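Local structure of metallo-beta-lactamase domain-containing protein (3H3E) at residues E30-S34 with P234-T238; H16-D20 with V49-A54; S213-I217 with R241-I245; T170-V175 with L263-D267. The protein binds zinc and belongs to the metallo-beta-lactamase superfamily, probably acting as a metal-dependent hydrolase, although its substrate is unknown and a transferase role has also been suggested. The protein carries 2 engineered substitutions. All coordinates share one frame; numbering follows the deposited sequence.

Contact 1 (E30-S34 with P234-T238); sequences EHGFS and PCHCT
Phe33 and His236 bring the two backbones together, their CA atoms 6.1 Å apart, where the loop before strand 34-37 meets the type II' turn Cys235-Thr238 that follows on from strand 231-235. In the metallo-beta-lactamase fold such loops line the metal site, and the His236 side chain lies about 6 Å from the bound zinc ion, which His69, His71 and His182 hold. No hydrogen bond crosses between the segments. Instead, the imidazole of His236 is laid against the loop: Phe33 CB sits over one ring face, 4.0 Å from the ring centroid, and His236 CE1 touches Gly32 CA at 3.4 Å. With CG anti to the backbone N (chi1 -176°), His31 swings its ring within range of His236, whose CE1 lies over one His31 face; the two planes are 38° apart. Asp21 joins the pair from outside, its two carboxylate oxygens accepting from ND1 of His31 and of His236. His236 also lies near Asp73 and His74, a grouping whose donor atoms face one vacant point, consistent with a second metal position, unoccupied here. Beyond the imidazole, the disulfide-bonded Cys235 packs against the Phe33 ring, Cys235 CB approaching Phe33 CE1 at 3.6 Å.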
loop_
_atom_site.group_PDB
_atom_site.type_symbol
_atom_site.label_atom_id
_atom_site.label_comp_id
_atom_site.label_asym_id
_atom_site.label_seq_id
_atom_site.Cartn_x
_atom_site.Cartn_y
_atom_site.Cartn_z
ATOM N N GLU A 30 10.642 -9.966 -4.459
ATOM C CA GLU A 30 9.894 -10.177 -5.674
ATOM C C GLU A 30 9.169 -8.896 -6.030
ATOM O O GLU A 30 9.184 -7.928 -5.274
ATOM C CB GLU A 30 8.916 -11.339 -5.522
ATOM C CG GLU A 30 7.843 -11.140 -4.480
ATOM C CD GLU A 30 7.019 -12.393 -4.254
ATOM O OE1 GLU A 30 7.391 -13.442 -4.811
ATOM O OE2 GLU A 30 6.008 -12.339 -3.519
ATOM N N HIS A 31 8.554 -8.887 -7.202
ATOM C CA HIS A 31 7.634 -7.827 -7.545
ATOM C C HIS A 31 6.357 -7.999 -6.733
ATOM O O HIS A 31 5.472 -8.778 -7.100
ATOM C CB HIS A 31 7.310 -7.881 -9.027
ATOM C CG HIS A 31 6.438 -6.763 -9.496
ATOM N ND1 HIS A 31 6.770 -5.437 -9.317
ATOM C CD2 HIS A 31 5.261 -6.773 -10.159
ATOM C CE1 HIS A 31 5.827 -4.680 -9.843
ATOM N NE2 HIS A 31 4.899 -5.465 -10.360
ATOM N N GLY A 32 6.280 -7.279 -5.617
ATOM C CA GLY A 32 5.087 -7.217 -4.806
ATOM C C GLY A 32 5.430 -6.463 -3.550
ATOM O O GLY A 32 6.601 -6.187 -3.294
ATOM N N PHE A 33 4.420 -6.133 -2.755
ATOM C CA PHE A 33 4.643 -5.354 -1.553
ATOM C C PHE A 33 3.991 -6.032 -0.337
ATOM O O PHE A 33 2.896 -6.573 -0.433
ATOM C CB PHE A 33 4.124 -3.917 -1.764
ATOM C CG PHE A 33 4.444 -2.977 -0.633
ATOM C CD1 PHE A 33 5.767 -2.723 -0.274
ATOM C CD2 PHE A 33 3.428 -2.358 0.077
ATOM C CE1 PHE A 33 6.066 -1.865 0.785
ATOM C CE2 PHE A 33 3.710 -1.512 1.133
ATOM C CZ PHE A 33 5.031 -1.259 1.486
ATOM N N SER A 34 4.684 -6.029 0.797
ATOM C CA SER A 34 4.096 -6.463 2.061
ATOM C C SER A 34 4.901 -5.846 3.183
ATOM O O SER A 34 6.126 -5.908 3.182
ATOM C CB SER A 34 4.076 -7.993 2.201
ATOM O OG SER A 34 3.796 -8.391 3.540
ATOM N N PRO A 234 9.713 5.290 -0.221
ATOM C CA PRO A 234 9.035 4.855 -1.449
ATOM C C PRO A 234 9.433 3.446 -1.870
ATOM O O PRO A 234 10.620 3.179 -2.060
ATOM C CB PRO A 234 9.523 5.872 -2.493
ATOM C CG PRO A 234 10.430 6.840 -1.751
ATOM C CD PRO A 234 10.871 6.143 -0.514
ATOM N N CYS A 235 8.453 2.566 -2.033
ATOM C CA CYS A 235 8.726 1.167 -2.343
ATOM C C CYS A 235 8.086 0.723 -3.648
ATOM O O CYS A 235 7.352 1.488 -4.257
ATOM C CB CYS A 235 8.171 0.288 -1.231
ATOM S SG CYS A 235 8.576 0.813 0.412
ATOM N N HIS A 236 8.369 -0.513 -4.066
ATOM C CA HIS A 236 7.512 -1.228 -5.016
ATOM C C HIS A 236 7.361 -0.479 -6.343
ATOM O O HIS A 236 8.357 -0.191 -7.018
ATOM C CB HIS A 236 6.145 -1.487 -4.352
ATOM C CG HIS A 236 5.258 -2.435 -5.102
ATOM N ND1 HIS A 236 5.735 -3.561 -5.738
ATOM C CD2 HIS A 236 3.914 -2.434 -5.294
ATOM C CE1 HIS A 236 4.722 -4.200 -6.306
ATOM N NE2 HIS A 236 3.606 -3.537 -6.056
ATOM N N CYS A 237 6.125 -0.139 -6.707
ATOM C CA CYS A 237 5.864 0.523 -7.993
ATOM C C CYS A 237 6.614 1.849 -8.253
ATOM O O CYS A 237 6.869 2.202 -9.401
ATOM C CB CYS A 237 4.348 0.664 -8.321
ATOM S SG CYS A 237 3.043 0.453 -7.031
ATOM N N THR A 238 6.996 2.551 -7.194
ATOM C CA THR A 238 7.395 3.956 -7.297
ATOM C C THR A 238 8.281 4.341 -8.493
ATOM O O THR A 238 7.879 5.149 -9.319
ATOM C CB THR A 238 7.986 4.467 -5.981
ATOM O OG1 THR A 238 7.081 4.170 -4.908
ATOM C CG2 THR A 238 8.193 5.966 -6.054
#

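Contact 2 (H16-D20 with V49-A54)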
loop_
_atom_site.group_PDB
_atom_site.type_symbol
_atom_site.label_atom_id
_atom_site.label_comp_id
_atom_site.label_asym_id
_atom_site.label_seq_id
_atom_site.Cartn_x
_atom_site.Cartn_y
_atom_site.Cartn_z
ATOM N N HIS A 16 8.103 -3.415 9.502
ATOM C CA HIS A 16 9.012 -4.290 8.763
ATOM C C HIS A 16 8.588 -4.488 7.328
ATOM O O HIS A 16 7.478 -4.927 7.069
ATOM C CB HIS A 16 9.086 -5.666 9.407
ATOM C CG HIS A 16 9.840 -5.696 10.695
ATOM N ND1 HIS A 16 9.253 -5.396 11.906
ATOM C CD2 HIS A 16 11.128 -6.015 10.968
ATOM C CE1 HIS A 16 10.149 -5.528 12.870
ATOM N NE2 HIS A 16 11.293 -5.900 12.327
ATOM N N VAL A 17 9.471 -4.196 6.384
ATOM C CA VAL A 17 9.139 -4.516 5.012
ATOM C C VAL A 17 9.379 -6.009 4.829
ATOM O O VAL A 17 10.484 -6.482 4.991
ATOM C CB VAL A 17 9.953 -3.681 4.008
ATOM C CG1 VAL A 17 9.686 -4.148 2.605
ATOM C CG2 VAL A 17 9.571 -2.227 4.130
ATOM N N LEU A 18 8.331 -6.764 4.536
ATOM C CA LEU A 18 8.476 -8.208 4.430
ATOM C C LEU A 18 8.567 -8.627 2.976
ATOM O O LEU A 18 9.035 -9.703 2.667
ATOM C CB LEU A 18 7.311 -8.918 5.117
ATOM C CG LEU A 18 7.174 -8.797 6.635
ATOM C CD1 LEU A 18 6.187 -9.851 7.098
ATOM C CD2 LEU A 18 8.521 -8.976 7.341
ATOM N N CYS A 19 8.108 -7.773 2.074
ATOM C CA CYS A 19 8.266 -8.048 0.648
ATOM C C CYS A 19 8.365 -6.750 -0.153
ATOM O O CYS A 19 7.671 -5.770 0.132
ATOM C CB CYS A 19 7.121 -8.911 0.131
ATOM S SG CYS A 19 7.200 -9.204 -1.636
ATOM N N ASP A 20 9.260 -6.745 -1.132
ATOM C CA ASP A 20 9.499 -5.571 -1.963
ATOM C C ASP A 20 10.355 -6.002 -3.135
ATOM O O ASP A 20 10.890 -7.105 -3.146
ATOM C CB ASP A 20 10.220 -4.475 -1.179
ATOM C CG ASP A 20 10.299 -3.177 -1.942
ATOM O OD1 ASP A 20 9.225 -2.649 -2.304
ATOM O OD2 ASP A 20 11.426 -2.679 -2.174
ATOM N N VAL A 49 7.261 -15.065 -0.324
ATOM C CA VAL A 49 8.418 -14.262 0.048
ATOM C C VAL A 49 8.238 -13.529 1.380
ATOM O O VAL A 49 9.137 -13.517 2.207
ATOM C CB VAL A 49 8.806 -13.271 -1.059
ATOM C CG1 VAL A 49 9.739 -12.199 -0.520
ATOM C CG2 VAL A 49 9.451 -14.015 -2.199
ATOM N N PHE A 50 7.079 -12.928 1.597
ATOM C CA PHE A 50 6.837 -12.256 2.865
ATOM C C PHE A 50 7.005 -13.190 4.073
ATOM O O PHE A 50 7.546 -12.780 5.093
ATOM C CB PHE A 50 5.472 -11.553 2.871
ATOM C CG PHE A 50 4.292 -12.482 3.022
ATOM C CD1 PHE A 50 4.003 -13.430 2.057
ATOM C CD2 PHE A 50 3.448 -12.377 4.119
ATOM C CE1 PHE A 50 2.909 -14.283 2.197
ATOM C CE2 PHE A 50 2.354 -13.214 4.252
ATOM C CZ PHE A 50 2.087 -14.177 3.285
ATOM N N LEU A 51 6.563 -14.442 3.948
ATOM C CA LEU A 51 6.651 -15.412 5.046
ATOM C C LEU A 51 8.073 -15.827 5.319
ATOM O O LEU A 51 8.472 -16.029 6.467
ATOM C CB LEU A 51 5.882 -16.677 4.707
ATOM C CG LEU A 51 4.388 -16.691 4.982
ATOM C CD1 LEU A 51 3.763 -17.966 4.403
ATOM C CD2 LEU A 51 4.159 -16.591 6.466
ATOM N N LYS A 52 8.826 -16.005 4.242
ATOM C CA LYS A 52 10.189 -16.476 4.352
ATOM C C LYS A 52 11.035 -15.393 4.997
ATOM O O LYS A 52 11.867 -15.676 5.861
ATOM C CB LYS A 52 10.719 -16.871 2.987
ATOM C CG LYS A 52 9.981 -18.045 2.384
ATOM C CD LYS A 52 10.865 -18.804 1.405
ATOM C CE LYS A 52 10.503 -18.548 -0.054
ATOM N NZ LYS A 52 9.845 -19.743 -0.671
ATOM N N ASN A 53 10.796 -14.146 4.602
ATOM C CA ASN A 53 11.450 -13.008 5.247
ATOM C C ASN A 53 11.054 -12.880 6.706
ATOM O O ASN A 53 11.897 -12.626 7.558
ATOM C CB ASN A 53 11.182 -11.703 4.490
ATOM C CG ASN A 53 11.907 -11.655 3.156
ATOM O OD1 ASN A 53 12.926 -12.328 2.965
ATOM N ND2 ASN A 53 11.381 -10.872 2.222
ATOM N N ALA A 54 9.774 -13.078 6.993
ATOM C CA ALA A 54 9.288 -13.068 8.367
ATOM C C ALA A 54 9.960 -14.146 9.219
ATOM O O ALA A 54 10.388 -13.875 10.344
ATOM C CB ALA A 54 7.783 -13.208 8.400
#
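The flat amide of Asn53 is turned so that Leu18 O lies close to its plane, only 6° out, and Asn53 ND2 donates to that oxygen at 2.7 Å in a nearly straight bond (170°). Seen from the acceptor, the donor stands above the carbonyl plane of Leu18. Asn53 OD1 accepts from Glu28 N, which fixes the rotation of the amide from its other side. The second flat group, the Phe50 ring, has Leu51 CG over one face and leads away from strand 16-19, leaving its CB to do the touching. That follows from chi1 of 75°, which sets CG between the backbone N and the carbonyl carbon. Phe50 CB lies 3.9 Å from Leu18 CB, while Phe50 CA directs a CH...O contact at Leu18 O over 3.4 Å. Leu18 CD1 reaches on to Ala54 CB at 3.9 Å, and Cys19 SG meets Val49 CG1 at 4.1 Å. All the residues in touch are buried, and the strand and helix axes approach to 6.4 Å. At its C-terminal end the strand forms a classic beta bulge, Leu18 and Cys19 both facing Ser34, under a helix that covers one of the two large sheets of the metallo-beta-lactamase fold.

Contact 3 (S213-I217 with R241-I245)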
loop_
_atom_site.group_PDB
_atom_site.type_symbol
_atom_site.label_atom_id
_atom_site.label_comp_id
_atom_site.label_asym_id
_atom_site.label_seq_id
_atom_site.Cartn_x
_atom_site.Cartn_y
_atom_site.Cartn_z
ATOM N N SER A 213 4.695 11.533 -15.780
ATOM C CA SER A 213 5.662 12.489 -16.306
ATOM C C SER A 213 6.414 13.190 -15.187
ATOM O O SER A 213 5.908 13.313 -14.073
ATOM C CB SER A 213 4.976 13.527 -17.198
ATOM O OG SER A 213 4.274 14.492 -16.435
ATOM N N ASP A 214 7.621 13.650 -15.486
ATOM C CA ASP A 214 8.424 14.350 -14.491
ATOM C C ASP A 214 7.633 15.503 -13.896
ATOM O O ASP A 214 7.706 15.752 -12.702
ATOM C CB ASP A 214 9.744 14.836 -15.090
ATOM C CG ASP A 214 10.724 13.698 -15.346
ATOM O OD1 ASP A 214 10.269 12.540 -15.480
ATOM O OD2 ASP A 214 11.948 13.956 -15.409
ATOM N N ASP A 215 6.867 16.198 -14.733
ATOM C CA ASP A 215 5.974 17.250 -14.256
ATOM C C ASP A 215 4.980 16.674 -13.265
ATOM O O ASP A 215 4.786 17.217 -12.177
ATOM C CB ASP A 215 5.215 17.905 -15.418
ATOM C CG ASP A 215 6.041 18.952 -16.146
ATOM O OD1 ASP A 215 6.630 19.823 -15.470
ATOM O OD2 ASP A 215 6.091 18.907 -17.398
ATOM N N GLU A 216 4.344 15.572 -13.649
ATOM C CA GLU A 216 3.368 14.925 -12.787
ATOM C C GLU A 216 3.991 14.609 -11.435
ATOM O O GLU A 216 3.414 14.900 -10.401
ATOM C CB GLU A 216 2.807 13.664 -13.444
ATOM C CG GLU A 216 1.833 13.936 -14.594
ATOM C CD GLU A 216 1.205 12.661 -15.160
ATOM O OE1 GLU A 216 1.952 11.795 -15.667
ATOM O OE2 GLU A 216 -0.040 12.529 -15.104
ATOM N N ILE A 217 5.186 14.041 -11.447
ATOM C CA ILE A 217 5.892 13.720 -10.211
ATOM C C ILE A 217 6.295 14.918 -9.343
ATOM O O ILE A 217 6.272 14.843 -8.117
ATOM C CB ILE A 217 7.142 12.894 -10.489
ATOM C CG1 ILE A 217 6.768 11.575 -11.180
ATOM C CG2 ILE A 217 7.910 12.678 -9.199
ATOM C CD1 ILE A 217 7.935 10.911 -11.894
ATOM N N ARG A 241 13.254 6.993 -11.310
ATOM C CA ARG A 241 13.157 8.381 -11.744
ATOM C C ARG A 241 12.444 9.206 -10.686
ATOM O O ARG A 241 12.928 10.255 -10.268
ATOM C CB ARG A 241 12.411 8.488 -13.077
ATOM C CG ARG A 241 12.350 9.904 -13.649
ATOM C CD ARG A 241 13.726 10.556 -13.656
ATOM N NE ARG A 241 13.687 11.964 -14.056
ATOM C CZ ARG A 241 14.718 12.802 -13.944
ATOM N NH1 ARG A 241 15.872 12.375 -13.436
ATOM N NH2 ARG A 241 14.599 14.066 -14.338
ATOM N N ALA A 242 11.290 8.714 -10.251
ATOM C CA ALA A 242 10.461 9.435 -9.298
ATOM C C ALA A 242 11.207 9.626 -7.989
ATOM O O ALA A 242 11.156 10.702 -7.396
ATOM C CB ALA A 242 9.145 8.712 -9.074
ATOM N N VAL A 243 11.906 8.587 -7.543
ATOM C CA VAL A 243 12.671 8.682 -6.309
ATOM C C VAL A 243 13.761 9.740 -6.418
ATOM O O VAL A 243 13.975 10.509 -5.479
ATOM C CB VAL A 243 13.313 7.353 -5.918
ATOM C CG1 VAL A 243 14.118 7.528 -4.648
ATOM C CG2 VAL A 243 12.248 6.278 -5.732
ATOM N N ASP A 244 14.450 9.783 -7.557
ATOM C CA ASP A 244 15.493 10.787 -7.769
ATOM C C ASP A 244 14.906 12.182 -7.635
ATOM O O ASP A 244 15.526 13.071 -7.054
ATOM C CB ASP A 244 16.171 10.627 -9.140
ATOM C CG ASP A 244 17.212 9.511 -9.167
ATOM O OD1 ASP A 244 17.475 8.887 -8.112
ATOM O OD2 ASP A 244 17.768 9.258 -10.258
ATOM N N ILE A 245 13.706 12.375 -8.174
ATOM C CA ILE A 245 13.019 13.662 -8.047
ATOM C C ILE A 245 12.675 13.975 -6.588
ATOM O O ILE A 245 12.878 15.101 -6.132
ATOM C CB ILE A 245 11.751 13.724 -8.916
ATOM C CG1 ILE A 245 12.132 13.713 -10.404
ATOM C CG2 ILE A 245 10.921 14.944 -8.562
ATOM C CD1 ILE A 245 10.950 13.600 -11.344
#
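Two neighbouring helices that connect strands of the second large sheet meet here, the N-terminal turn of helix 214-226 packing on the early turns of helix 240-249 through Ile217, Ala242 and Ile245. Ile217 uses both branches: its CD1 lies 3.8 Å from Ala242 CB, and its CG2 lies 3.8 Å from Ile245 CG2. Ile245 CD1, on an extended CG1 branch, reaches the same Ile217 CG2, so that methyl sits among the branches of Ile245, and Ile245 also touches Val221 and Glu218 further along helix 214-226. Both helices belong to successive beta-alpha-beta crossovers of the metallo-beta-lactamase fold, the first linking the parallel strands 200-204 and 231-235 and the second linking 231-235 to 253-254. At the outer margin of the apolar patch, Arg241 and Asp214 form a salt bridge. The guanidinium grips side-on, NH2 and NE both donating to one oxygen, Asp214 OD2; the Arg241 NH2 to Asp214 OD2 distance is 2.9 Å and that from Arg241 NE is 3.0 Å. The oxygen lies close to the guanidinium plane, whereas the carboxylate is tilted from that plane by 33°. A bend at chi2 (49°) turns the arginine chain toward the aspartate. Ile245 CD1 comes within 4.0 Å of Asp214 CG, so the carboxylate has a methyl as well as a cation beside it. The start of helix 214-226 is closed by a capping box, in which Ser213 OG accepts from Glu216 N at 3.0 Å and Glu216 OE1 accepts from Ser213 N at 2.8 Å.

Contact 4 (T170-V175 with L263-D267); sequences TKEGLV and LEVSD
Lys171 occupies the tip of the beta hairpin that joins strands 165-170 and 173-178, and the end of the chain is laid across this tip. The hairpin belongs to one large sheet of the metallo-beta-lactamase fold, while strand 262-265 is an outermost strand of the other, so the contact joins the hairpin end of one sheet to an edge strand of the other. From Lys171 CB outward, the first neighbour is Asp267 O at 3.5 Å. CG, held between the backbone N and the carbonyl carbon (chi1 74°), lies near the same oxygen and also 4.2 Å from Ser266 CB. A bend at chi3 then brings CE to 4.0 Å from Asp267 CB, and the two side chains run side by side, pointing the same way. The tip, NZ, stops 5.0 Å from Asp267 OD2, too far for a salt bridge, and Asp267 is itself poorly ordered. Two hydrogen bonds cross at the turn: Lys171 N donates at 2.8 Å to Asp267 O, an oxygen of the chain's C-terminal carboxylate, from above the plane of that group, and Thr170 OG1 donates to Ser266 O at 3.0 Å, nearly along the C=O axis. Ser266 is met from another direction by Glu172, whose CG approaches Ser266 CB. Deeper between the sheets the contact turns apolar, with Val175 CG2 at 4.4 Å from Val265 CG1.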
loop_
_atom_site.group_PDB
_atom_site.type_symbol
_atom_site.label_atom_id
_atom_site.label_comp_id
_atom_site.label_asym_id
_atom_site.label_seq_id
_atom_site.Cartn_x
_atom_site.Cartn_y
_atom_site.Cartn_z
ATOM N N THR A 170 0.124 8.483 15.497
ATOM C CA THR A 170 1.311 8.424 16.341
ATOM C C THR A 170 1.397 9.748 17.110
ATOM O O THR A 170 0.825 10.753 16.670
ATOM C CB THR A 170 2.546 8.205 15.422
ATOM O OG1 THR A 170 2.825 6.812 15.346
ATOM C CG2 THR A 170 3.783 8.943 15.882
ATOM N N LYS A 171 2.073 9.767 18.257
ATOM C CA LYS A 171 2.171 11.016 19.012
ATOM C C LYS A 171 2.942 12.077 18.210
ATOM O O LYS A 171 2.783 13.280 18.428
ATOM C CB LYS A 171 2.782 10.789 20.399
ATOM C CG LYS A 171 4.268 10.522 20.389
ATOM C CD LYS A 171 4.811 10.313 21.793
ATOM C CE LYS A 171 4.567 8.895 22.280
ATOM N NZ LYS A 171 5.419 8.556 23.459
ATOM N N GLU A 172 3.739 11.606 17.253
ATOM C CA GLU A 172 4.571 12.449 16.393
ATOM C C GLU A 172 3.864 12.884 15.104
ATOM O O GLU A 172 4.408 13.660 14.312
ATOM C CB GLU A 172 5.837 11.680 16.007
ATOM C CG GLU A 172 6.639 11.150 17.180
ATOM C CD GLU A 172 7.633 12.167 17.690
ATOM O OE1 GLU A 172 8.052 13.031 16.889
ATOM O OE2 GLU A 172 7.994 12.102 18.885
ATOM N N GLY A 173 2.657 12.371 14.891
ATOM C CA GLY A 173 1.924 12.626 13.666
ATOM C C GLY A 173 1.422 11.331 13.073
ATOM O O GLY A 173 1.387 10.311 13.740
ATOM N N LEU A 174 1.040 11.363 11.810
ATOM C CA LEU A 174 0.442 10.198 11.187
ATOM C C LEU A 174 1.478 9.407 10.413
ATOM O O LEU A 174 2.359 9.977 9.775
ATOM C CB LEU A 174 -0.683 10.628 10.238
ATOM C CG LEU A 174 -1.869 11.398 10.808
ATOM C CD1 LEU A 174 -2.788 11.846 9.665
ATOM C CD2 LEU A 174 -2.645 10.562 11.818
ATOM N N VAL A 175 1.374 8.089 10.461
ATOM C CA VAL A 175 2.144 7.273 9.540
ATOM C C VAL A 175 1.194 6.657 8.524
ATOM O O VAL A 175 0.179 6.073 8.882
ATOM C CB VAL A 175 2.959 6.203 10.248
ATOM C CG1 VAL A 175 3.849 5.503 9.247
ATOM C CG2 VAL A 175 3.802 6.845 11.367
ATOM N N LEU A 263 11.848 -0.119 10.431
ATOM C CA LEU A 263 11.699 1.262 10.882
ATOM C C LEU A 263 11.110 1.304 12.284
ATOM O O LEU A 263 10.178 0.572 12.587
ATOM C CB LEU A 263 10.785 2.049 9.940
ATOM C CG LEU A 263 11.149 2.185 8.463
ATOM C CD1 LEU A 263 9.905 2.461 7.635
ATOM C CD2 LEU A 263 12.196 3.260 8.249
ATOM N N GLU A 264 11.653 2.166 13.136
ATOM C CA GLU A 264 11.149 2.318 14.498
ATOM C C GLU A 264 10.637 3.734 14.674
ATOM O O GLU A 264 11.266 4.681 14.219
ATOM C CB GLU A 264 12.238 1.997 15.522
ATOM C CG GLU A 264 11.701 1.562 16.874
ATOM C CD GLU A 264 12.374 0.298 17.394
ATOM O OE1 GLU A 264 13.210 -0.274 16.659
ATOM O OE2 GLU A 264 12.059 -0.129 18.529
ATOM N N VAL A 265 9.480 3.873 15.309
ATOM C CA VAL A 265 8.811 5.162 15.388
ATOM C C VAL A 265 8.030 5.296 16.681
ATOM O O VAL A 265 7.546 4.301 17.216
ATOM C CB VAL A 265 7.859 5.339 14.209
ATOM C CG1 VAL A 265 7.144 6.682 14.294
ATOM C CG2 VAL A 265 8.629 5.215 12.913
ATOM N N SER A 266 7.902 6.526 17.173
ATOM C CA SER A 266 7.224 6.786 18.443
ATOM C C SER A 266 5.746 6.423 18.381
ATOM O O SER A 266 5.125 6.517 17.324
ATOM C CB SER A 266 7.387 8.248 18.858
ATOM O OG SER A 266 8.740 8.547 19.154
ATOM N N ASP A 267 5.193 6.018 19.522
ATOM C CA ASP A 267 3.820 5.527 19.594
ATOM C C ASP A 267 2.834 6.500 18.964
ATOM O O ASP A 267 2.294 7.369 19.640
ATOM C CB ASP A 267 3.424 5.256 21.046
ATOM C CG ASP A 267 4.275 4.180 21.695
ATOM O OD1 ASP A 267 5.248 3.729 21.060
ATOM O OD2 ASP A 267 3.972 3.785 22.843
#

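From the N terminus, contact 2 opens on strand 13-19 and closes on helix 49-56, but residues 30-34 fall between its segments, so contact 1 starts there and crosses it; the two touch through Ser34 and Asp20. Contact 4 opens at the hairpin 170-175 and contact 3 at 213-217, both before contact 1 closes at 234-238. Contact 3 closes next, at 241-245, and contact 4 last, at 263-267, so contact 3 lies wholly within contact 4 while contact 1 crosses both. Contact 2 belongs to the first large sheet and contact 3 to helices of the second; contact 1, near the zinc ion, and contact 4, its centre about 22 Å from that of contact 1, join the two halves.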